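Beta-lactamase Mb2281c (Mycobacterium bovis, PDB 3I7J) probably hydrolyses beta-lactams or related amide or ester substrates through a serine nucleophile, as a member of the serine beta-lactamase and penicillin-binding-protein family. Local coordinates at residues 10-16 and 245-250; 44-48 and 159-163; 73-79 and 181-185; 240-244 and 267-272. All blocks are in the same frame, centred on the assembly; numbering follows the deposited sequence.

Contact 1 of 4, residues 10-16 and 245-250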
# COMPACT_ATOMS: atom_id res chain seq x y z
N TRP A 10 14.87 11.01 -14.98
CA TRP A 10 15.21 10.20 -13.81
C TRP A 10 16.30 9.19 -14.11
O TRP A 10 16.34 8.60 -15.20
CB TRP A 10 13.97 9.46 -13.29
CG TRP A 10 13.08 10.28 -12.40
CD1 TRP A 10 13.00 11.64 -12.36
CD2 TRP A 10 12.10 9.79 -11.48
NE1 TRP A 10 12.03 12.03 -11.47
CE2 TRP A 10 11.46 10.91 -10.91
CE3 TRP A 10 11.70 8.50 -11.08
CZ2 TRP A 10 10.44 10.79 -9.97
CZ3 TRP A 10 10.69 8.39 -10.14
CH2 TRP A 10 10.06 9.53 -9.59
N PRO A 11 17.20 8.97 -13.15
CA PRO A 11 18.30 8.01 -13.32
C PRO A 11 17.83 6.57 -13.09
O PRO A 11 18.32 5.89 -12.19
CB PRO A 11 19.30 8.47 -12.27
CG PRO A 11 18.41 8.94 -11.16
CD PRO A 11 17.37 9.74 -11.91
N VAL A 12 16.89 6.12 -13.91
CA VAL A 12 16.36 4.77 -13.80
C VAL A 12 16.30 4.13 -15.19
O VAL A 12 16.13 4.83 -16.19
CB VAL A 12 14.93 4.78 -13.21
CG1 VAL A 12 14.93 5.52 -11.88
CG2 VAL A 12 13.97 5.45 -14.19
N PRO A 13 16.43 2.80 -15.28
CA PRO A 13 16.38 2.08 -16.56
C PRO A 13 15.04 2.23 -17.28
O PRO A 13 14.98 2.16 -18.51
CB PRO A 13 16.66 0.63 -16.15
CG PRO A 13 17.50 0.78 -14.91
CD PRO A 13 16.77 1.88 -14.18
N ALA A 14 13.98 2.44 -16.51
CA ALA A 14 12.64 2.61 -17.06
C ALA A 14 11.67 3.02 -15.96
O ALA A 14 11.84 2.65 -14.79
CB ALA A 14 12.16 1.31 -17.72
N ALA A 15 10.65 3.77 -16.34
CA ALA A 15 9.64 4.23 -15.39
C ALA A 15 8.32 4.51 -16.09
O ALA A 15 8.28 4.72 -17.29
CB ALA A 15 10.13 5.49 -14.66
N ALA A 16 7.24 4.49 -15.31
CA ALA A 16 5.90 4.76 -15.82
C ALA A 16 5.09 5.34 -14.66
O ALA A 16 5.32 4.99 -13.50
CB ALA A 16 5.25 3.49 -16.35
N VAL A 245 0.62 7.20 -8.97
CA VAL A 245 1.24 5.89 -9.05
C VAL A 245 2.55 6.04 -9.82
O VAL A 245 2.57 6.61 -10.91
CB VAL A 245 0.36 4.89 -9.82
CG1 VAL A 245 1.17 3.66 -10.19
CG2 VAL A 245 -0.84 4.47 -8.97
N VAL A 246 3.65 5.57 -9.23
CA VAL A 246 4.95 5.62 -9.90
C VAL A 246 5.66 4.28 -9.77
O VAL A 246 5.85 3.77 -8.67
CB VAL A 246 5.90 6.72 -9.33
CG1 VAL A 246 7.28 6.57 -9.96
CG2 VAL A 246 5.36 8.11 -9.64
N LEU A 247 6.04 3.71 -10.91
CA LEU A 247 6.76 2.44 -10.96
C LEU A 247 8.01 2.60 -11.81
O LEU A 247 7.94 3.08 -12.95
CB LEU A 247 5.87 1.34 -11.56
CG LEU A 247 4.58 0.97 -10.82
CD1 LEU A 247 3.87 -0.14 -11.59
CD2 LEU A 247 4.88 0.52 -9.39
N THR A 248 9.16 2.22 -11.25
CA THR A 248 10.44 2.31 -11.94
C THR A 248 11.18 0.98 -11.84
O THR A 248 10.86 0.12 -11.01
CB THR A 248 11.37 3.39 -11.35
OG1 THR A 248 12.04 2.87 -10.19
CG2 THR A 248 10.58 4.62 -10.96
N ALA A 249 12.18 0.83 -12.71
CA ALA A 249 13.00 -0.37 -12.76
C ALA A 249 14.31 -0.20 -11.99
O ALA A 249 15.33 -0.77 -12.37
CB ALA A 249 13.28 -0.74 -14.21
N ARG A 250 14.28 0.59 -10.93
CA ARG A 250 15.47 0.80 -10.11
C ARG A 250 15.08 0.71 -8.64
O ARG A 250 14.17 1.40 -8.18
CB ARG A 250 16.10 2.16 -10.39
CG ARG A 250 17.43 2.35 -9.67
CD ARG A 250 18.07 3.70 -9.96
NE ARG A 250 19.33 3.85 -9.23
CZ ARG A 250 20.07 4.95 -9.23
NH1 ARG A 250 19.68 6.02 -9.91
NH2 ARG A 250 21.19 4.99 -8.53
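Backbone hydrogen bonds set the pairing. Ala-16 and Leu-247 form an antiparallel hydrogen-bonded pair, with Ala-16 N 2.8 Å from Leu-247 O and Leu-247 N 3.0 Å from Ala-16 O. One residue on, Ala-15 and Thr-248 make a non-hydrogen-bonded pair whose CA atoms are 4.0 Å apart, and beyond it Ala-249 N donates to Ala-14 O at 2.8 Å. CA-H...O contacts fill the gaps: Thr-248 CA lies 3.2 Å from Ala-14 O, and Ala-15 CA the same distance from Leu-247 O. These bonds join the first strand of the chain, 15-21, to its last, 242-248, in the antiparallel sheet of the serine beta-lactamase fold, so that strands from the two ends of the sequence lie side by side within it. The apolar contacts divide between its faces. Ala-15 CB meets Thr-248 CG2 at 3.8 Å on the side where helix 256-271 packs, and Trp-10 CZ3 reaches Val-246 CG1 and Thr-248 CG2, both at 3.9 Å; Ala-16 and Leu-247 point the other way, onto helix 153-164. Polar side chains fasten the loop ends. Arg-250 NH1 donates to Pro-11 O at 2.7 Å, Pro-11 being the centre of an inverse gamma turn, while the guanidinium also makes a cation-pi contact with Trp-255. Thr-248 OG1 bonds to Gly-231 O and accepts from Arg-250 N at 3.3 Å in an ST turn.

Contact 2 of 4, residues 44-48 and 159-163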
# COMPACT_ATOMS: atom_id res chain seq x y z
N PRO A 44 -0.75 -2.98 -0.16
CA PRO A 44 -2.08 -2.37 -0.29
C PRO A 44 -3.06 -3.32 -0.98
O PRO A 44 -4.26 -3.33 -0.68
CB PRO A 44 -1.81 -1.10 -1.10
CG PRO A 44 -0.39 -0.76 -0.71
CD PRO A 44 0.28 -2.11 -0.76
N LEU A 45 -2.55 -4.13 -1.91
CA LEU A 45 -3.40 -5.07 -2.63
C LEU A 45 -3.87 -6.18 -1.69
O LEU A 45 -5.06 -6.53 -1.66
CB LEU A 45 -2.64 -5.69 -3.81
CG LEU A 45 -2.16 -4.74 -4.92
CD1 LEU A 45 -1.37 -5.53 -5.95
CD2 LEU A 45 -3.36 -4.07 -5.59
N VAL A 46 -2.94 -6.72 -0.91
CA VAL A 46 -3.27 -7.78 0.03
C VAL A 46 -4.18 -7.22 1.12
O VAL A 46 -5.12 -7.89 1.55
CB VAL A 46 -1.99 -8.37 0.67
CG1 VAL A 46 -2.35 -9.38 1.76
CG2 VAL A 46 -1.15 -9.06 -0.40
N ALA A 47 -3.89 -6.00 1.56
CA ALA A 47 -4.71 -5.36 2.60
C ALA A 47 -6.15 -5.20 2.12
O ALA A 47 -7.09 -5.44 2.89
CB ALA A 47 -4.14 -4.01 2.95
N ARG A 48 -6.33 -4.81 0.87
CA ARG A 48 -7.68 -4.62 0.35
C ARG A 48 -8.39 -5.96 0.27
O ARG A 48 -9.61 -6.05 0.47
CB ARG A 48 -7.65 -3.96 -1.03
CG ARG A 48 -9.01 -3.45 -1.48
CD ARG A 48 -9.52 -2.40 -0.51
NE ARG A 48 -10.17 -1.29 -1.20
CZ ARG A 48 -10.40 -0.12 -0.62
NH1 ARG A 48 -10.99 0.85 -1.31
NH2 ARG A 48 -10.04 0.08 0.64
N PHE A 159 -6.76 0.59 -9.47
CA PHE A 159 -6.77 0.34 -8.03
C PHE A 159 -6.87 1.66 -7.28
O PHE A 159 -7.69 1.80 -6.37
CB PHE A 159 -5.50 -0.42 -7.61
CG PHE A 159 -5.53 -0.90 -6.19
CD1 PHE A 159 -6.49 -1.82 -5.77
CD2 PHE A 159 -4.61 -0.43 -5.26
CE1 PHE A 159 -6.53 -2.27 -4.44
CE2 PHE A 159 -4.64 -0.87 -3.94
CZ PHE A 159 -5.61 -1.79 -3.53
N ALA A 160 -6.05 2.63 -7.69
CA ALA A 160 -6.07 3.95 -7.05
C ALA A 160 -7.48 4.53 -7.12
O ALA A 160 -7.89 5.29 -6.24
CB ALA A 160 -5.08 4.88 -7.76
N GLY A 161 -8.22 4.18 -8.17
CA GLY A 161 -9.58 4.67 -8.30
C GLY A 161 -10.45 4.13 -7.19
O GLY A 161 -11.31 4.82 -6.64
N ASP A 162 -10.22 2.87 -6.83
CA ASP A 162 -10.98 2.22 -5.77
C ASP A 162 -10.60 2.83 -4.42
O ASP A 162 -11.42 2.86 -3.50
CB ASP A 162 -10.68 0.72 -5.78
CG ASP A 162 -11.64 -0.06 -4.91
OD1 ASP A 162 -12.84 -0.09 -5.24
OD2 ASP A 162 -11.20 -0.65 -3.91
N LEU A 163 -9.37 3.32 -4.31
CA LEU A 163 -8.92 3.93 -3.06
C LEU A 163 -9.43 5.36 -2.90
O LEU A 163 -9.46 5.91 -1.80
CB LEU A 163 -7.38 3.92 -3.00
CG LEU A 163 -6.73 2.54 -3.02
CD1 LEU A 163 -5.20 2.66 -2.95
CD2 LEU A 163 -7.24 1.73 -1.83
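Phe-159 lays one face of its ring under the tip of Leu-45: Leu-45 CD2 stands 3.6 Å from the ring centroid and 2° off the normal, an almost ideal CH-pi contact. The contact joins helix 42-56 to helix 153-164, which lies against one face of the antiparallel sheet of the serine beta-lactamase fold. The apparent SxxK motif lies at the start of the first helix, with Ser-40 probably the nucleophile and Lys-43 next to Pro-44. The short segments cross at 54° with their axes 12.0 Å apart, too far for close backbone packing, so long side chains span the gap. Around the edge of the Phe-159 ring, Pro-44 O comes within 3.5 Å of CZ and Arg-48 CB within 3.9 Å of the same atom; Val-127 and Leu-131 of helix 119-131 also touch Phe-159. Arg-48 then extends past the ring to form a buried salt bridge with Asp-162. Both residues have further partners, Gln-51 OE1 for Arg-48 NH2 and the backbone amides of Ser-167 and Thr-168 for Asp-162 OD1. Leu-163 CD2 covers one face of the guanidinium, 3.9 Å from Arg-48 CZ, while Arg-48 NE and NH1 each donate to Asp-162 OD2, whose position is less certain, at 3.0 Å.

Contact 3 of 4, residues 73-79 and 181-185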
# COMPACT_ATOMS: atom_id res chain seq x y z
N ARG A 73 -6.48 -7.37 12.71
CA ARG A 73 -6.20 -5.93 12.74
C ARG A 73 -4.74 -5.62 13.08
O ARG A 73 -4.18 -4.68 12.53
CB ARG A 73 -7.11 -5.21 13.75
CG ARG A 73 -7.03 -3.68 13.67
CD ARG A 73 -7.55 -3.01 14.94
NE ARG A 73 -8.89 -3.47 15.28
CZ ARG A 73 -10.00 -3.01 14.72
NH1 ARG A 73 -9.95 -2.06 13.80
NH2 ARG A 73 -11.18 -3.52 15.08
N HIS A 74 -4.15 -6.38 14.00
CA HIS A 74 -2.75 -6.16 14.39
C HIS A 74 -1.84 -6.50 13.22
O HIS A 74 -0.81 -5.86 13.01
CB HIS A 74 -2.31 -7.04 15.57
CG HIS A 74 -3.01 -6.73 16.86
ND1 HIS A 74 -4.29 -7.16 17.14
CD2 HIS A 74 -2.58 -6.07 17.97
CE1 HIS A 74 -4.62 -6.79 18.37
NE2 HIS A 74 -3.60 -6.13 18.89
N LEU A 75 -2.20 -7.54 12.47
CA LEU A 75 -1.38 -7.94 11.34
C LEU A 75 -1.41 -6.87 10.25
O LEU A 75 -0.37 -6.52 9.69
CB LEU A 75 -1.86 -9.28 10.79
CG LEU A 75 -1.74 -10.41 11.82
CD1 LEU A 75 -2.39 -11.67 11.26
CD2 LEU A 75 -0.26 -10.66 12.13
N LEU A 76 -2.59 -6.34 9.97
CA LEU A 76 -2.77 -5.30 8.96
C LEU A 76 -2.05 -4.00 9.30
O LEU A 76 -1.53 -3.31 8.42
CB LEU A 76 -4.26 -5.02 8.76
CG LEU A 76 -5.06 -6.07 7.97
CD1 LEU A 76 -6.56 -5.89 8.18
CD2 LEU A 76 -4.70 -5.94 6.50
N ALA A 77 -2.03 -3.67 10.59
CA ALA A 77 -1.42 -2.43 11.08
C ALA A 77 0.02 -2.58 11.59
O ALA A 77 0.59 -1.63 12.10
CB ALA A 77 -2.30 -1.83 12.18
N HIS A 78 0.59 -3.77 11.44
CA HIS A 78 1.96 -4.03 11.88
C HIS A 78 2.16 -3.82 13.38
O HIS A 78 3.14 -3.20 13.80
CB HIS A 78 2.94 -3.14 11.10
CG HIS A 78 2.84 -3.30 9.61
ND1 HIS A 78 3.24 -4.45 8.96
CD2 HIS A 78 2.32 -2.49 8.67
CE1 HIS A 78 2.97 -4.33 7.67
NE2 HIS A 78 2.41 -3.15 7.47
N THR A 79 1.22 -4.32 14.19
CA THR A 79 1.35 -4.19 15.63
C THR A 79 1.27 -5.55 16.33
O THR A 79 1.10 -5.61 17.54
CB THR A 79 0.26 -3.26 16.24
OG1 THR A 79 -1.03 -3.84 16.04
CG2 THR A 79 0.31 -1.88 15.60
N GLN A 181 -4.69 3.06 13.03
CA GLN A 181 -5.00 1.92 13.88
C GLN A 181 -3.90 1.83 14.93
O GLN A 181 -2.72 1.86 14.58
CB GLN A 181 -5.01 0.66 13.02
CG GLN A 181 -5.96 0.73 11.82
CD GLN A 181 -7.41 0.66 12.26
OE1 GLN A 181 -7.77 -0.15 13.11
NE2 GLN A 181 -8.25 1.50 11.67
N PHE A 182 -4.28 1.72 16.20
CA PHE A 182 -3.29 1.66 17.28
C PHE A 182 -2.47 2.96 17.22
O PHE A 182 -1.26 2.93 16.99
CB PHE A 182 -2.38 0.45 17.11
CG PHE A 182 -3.10 -0.87 17.09
CD1 PHE A 182 -3.54 -1.47 18.27
CD2 PHE A 182 -3.35 -1.51 15.87
CE1 PHE A 182 -4.22 -2.70 18.25
CE2 PHE A 182 -4.02 -2.73 15.83
CZ PHE A 182 -4.46 -3.33 17.02
N PRO A 183 -3.12 4.11 17.42
CA PRO A 183 -2.46 5.42 17.39
C PRO A 183 -1.49 5.61 18.55
O PRO A 183 -1.61 4.95 19.58
CB PRO A 183 -3.64 6.38 17.49
CG PRO A 183 -4.57 5.64 18.40
CD PRO A 183 -4.54 4.26 17.78
N GLY A 184 -0.54 6.51 18.37
CA GLY A 184 0.43 6.81 19.41
C GLY A 184 1.70 5.99 19.36
O GLY A 184 2.63 6.27 20.11
N LEU A 185 1.75 5.00 18.48
CA LEU A 185 2.93 4.15 18.37
C LEU A 185 4.03 4.73 17.49
O LEU A 185 3.78 5.17 16.36
CB LEU A 185 2.52 2.76 17.86
CG LEU A 185 1.50 1.99 18.70
CD1 LEU A 185 1.20 0.66 18.03
CD2 LEU A 185 2.04 1.76 20.12
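Gln-181 opens the segment with its OE1 3.0 Å from Arg-73 NH1, a hydrogen bond in the plane of the guanidinium, and its CB rests 3.8 Å from Ala-77 CB. Its backbone carbonyl and that of Ala-77 both accept from Arg-97 NH2, which ties the two segments through a third. Phe-182 follows, buried more by the contact than any other residue here. Its ring fits over the end of helix 72-76: Ala-77 CB lies 3.8 Å from Phe-182 CD2 at the ring edge, Thr-79 covers one face with CB 4.3 Å from the Phe-182 centroid in a CH-pi contact, and the His-74 ring meets it obliquely, centroids 4.5 Å apart. The Arg-73 chain adds CD at 3.7 Å from Phe-182 CE2. The helix ends here in a Schellman motif, where His-78 takes positive phi and Thr-79 N bonds back to His-74 O at 2.8 Å; this turn carries Thr-79 toward Phe-182 and His-78 away from it, onto Lys-43 of the apparent SxxK motif. Pro-183 and Gly-184 form the corner of a type II beta turn spanning Phe-182 to Leu-185. The turn brings the chain back, so that Leu-185 CD1 reaches Thr-79 CG2 at 3.6 Å.

Contact 4 of 4, residues 240-244 and 267-272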
# COMPACT_ATOMS: atom_id res chain seq x y z
N ALA A 240 -6.73 16.32 -1.31
CA ALA A 240 -6.55 16.84 -2.66
C ALA A 240 -7.45 16.04 -3.59
O ALA A 240 -7.75 16.47 -4.70
CB ALA A 240 -5.10 16.69 -3.09
N ASP A 241 -7.89 14.89 -3.10
CA ASP A 241 -8.74 13.97 -3.87
C ASP A 241 -7.95 13.64 -5.14
O ASP A 241 -8.45 13.78 -6.26
CB ASP A 241 -10.08 14.64 -4.22
CG ASP A 241 -11.21 13.63 -4.42
OD1 ASP A 241 -11.09 12.49 -3.93
OD2 ASP A 241 -12.23 13.98 -5.05
N LEU A 242 -6.71 13.22 -4.95
CA LEU A 242 -5.83 12.87 -6.07
C LEU A 242 -4.99 11.65 -5.69
O LEU A 242 -4.74 11.40 -4.51
CB LEU A 242 -4.91 14.06 -6.37
CG LEU A 242 -4.84 14.66 -7.78
CD1 LEU A 242 -6.23 14.89 -8.35
CD2 LEU A 242 -4.07 15.97 -7.69
N ALA A 243 -4.55 10.90 -6.70
CA ALA A 243 -3.73 9.72 -6.47
C ALA A 243 -2.56 9.74 -7.45
O ALA A 243 -2.68 10.23 -8.57
CB ALA A 243 -4.55 8.45 -6.67
N LEU A 244 -1.42 9.21 -7.02
CA LEU A 244 -0.26 9.16 -7.88
C LEU A 244 0.36 7.78 -7.81
O LEU A 244 0.58 7.25 -6.72
CB LEU A 244 0.78 10.21 -7.47
CG LEU A 244 2.16 10.11 -8.15
CD1 LEU A 244 2.01 10.26 -9.66
CD2 LEU A 244 3.09 11.18 -7.59
N VAL A 267 2.85 17.22 -8.94
CA VAL A 267 1.55 16.67 -9.31
C VAL A 267 0.41 17.36 -8.53
O VAL A 267 -0.62 17.68 -9.11
CB VAL A 267 1.53 15.13 -9.10
CG1 VAL A 267 0.10 14.60 -9.13
CG2 VAL A 267 2.33 14.47 -10.21
N LEU A 268 0.60 17.59 -7.24
CA LEU A 268 -0.44 18.25 -6.46
C LEU A 268 -0.68 19.67 -6.96
O LEU A 268 -1.82 20.07 -7.17
CB LEU A 268 -0.06 18.30 -4.99
CG LEU A 268 -0.04 16.98 -4.21
CD1 LEU A 268 0.63 17.21 -2.88
CD2 LEU A 268 -1.46 16.45 -4.03
N ALA A 269 0.38 20.44 -7.15
CA ALA A 269 0.26 21.81 -7.60
C ALA A 269 -0.43 21.94 -8.97
O ALA A 269 -1.18 22.87 -9.20
CB ALA A 269 1.63 22.48 -7.65
N GLU A 270 -0.17 20.99 -9.87
CA GLU A 270 -0.75 21.04 -11.20
C GLU A 270 -2.16 20.46 -11.35
O GLU A 270 -2.98 21.02 -12.07
CB GLU A 270 0.20 20.38 -12.20
CG GLU A 270 -0.42 20.02 -13.54
CD GLU A 270 0.60 19.55 -14.58
OE1 GLU A 270 1.56 18.83 -14.21
OE2 GLU A 270 0.44 19.88 -15.77
N TYR A 271 -2.45 19.35 -10.67
CA TYR A 271 -3.76 18.71 -10.81
C TYR A 271 -4.80 18.94 -9.70
O TYR A 271 -5.97 18.59 -9.86
CB TYR A 271 -3.56 17.21 -11.03
CG TYR A 271 -2.75 16.91 -12.27
CD1 TYR A 271 -3.35 16.89 -13.53
CD2 TYR A 271 -1.38 16.70 -12.19
CE1 TYR A 271 -2.60 16.65 -14.68
CE2 TYR A 271 -0.62 16.47 -13.34
CZ TYR A 271 -1.24 16.45 -14.58
OH TYR A 271 -0.51 16.22 -15.72
N THR A 272 -4.39 19.51 -8.57
CA THR A 272 -5.35 19.76 -7.50
C THR A 272 -6.35 20.81 -7.96
O THR A 272 -5.97 21.91 -8.38
CB THR A 272 -4.65 20.28 -6.21
OG1 THR A 272 -3.88 19.22 -5.62
CG2 THR A 272 -5.68 20.77 -5.20
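The C-terminal helix 256-271 covers one face of the main antiparallel sheet, and this contact is where its last turn meets the start of strand 242-248. The strand runs at 138° to the helix direction, the short axes 9.8 Å apart, and the side chains between them are almost wholly apolar. Leu-242 is the most covered residue: its CD2 lies 3.6 Å from Tyr-271 CB and 3.7 Å from Thr-272 N. Two residues on, Leu-244 CD1 meets Val-267 CG2 at 4.3 Å. Alternation along the strand points both leucines at the helix and Ala-243 away from it. In this helix-on-sheet layer of the beta-lactamase fold, the strand begins at a G1 beta bulge in which Asp-241 and Leu-242 both face Asp-237. Just before the bulge, Ala-240 CB touches Leu-268 CD2 and Thr-272 OG1, each at 3.8 Å. Thr-272 OG1 donates to Leu-268 O at 2.7 Å, and Thr-272 N bonds to the same carbonyl at 3.0 Å.

Contacts 1 and 4 share strand 242-248, their centres 20 Å apart: the first pairs it with strand 15-21, the second sets the C-terminal helix against its beginning. Contact 2, its centre about 7 Å from that of the chain, touches the other side of that strand, where Ala-160 CB is 3.8 Å from Ala-243 CB. It also touches contact 3, with Leu-76 CD2 3.9 Å from Ala-47 CA, so contacts 4, 2 and 3 follow one another from sheet to helical region. Contacts 1 and 3 have centres 31 Å apart, on opposite sides of the chain's centre. The probable catalytic Ser-40 and Lys-43 adjoin contact 2 through Pro-44, and Lys-43 meets His-78 of contact 3.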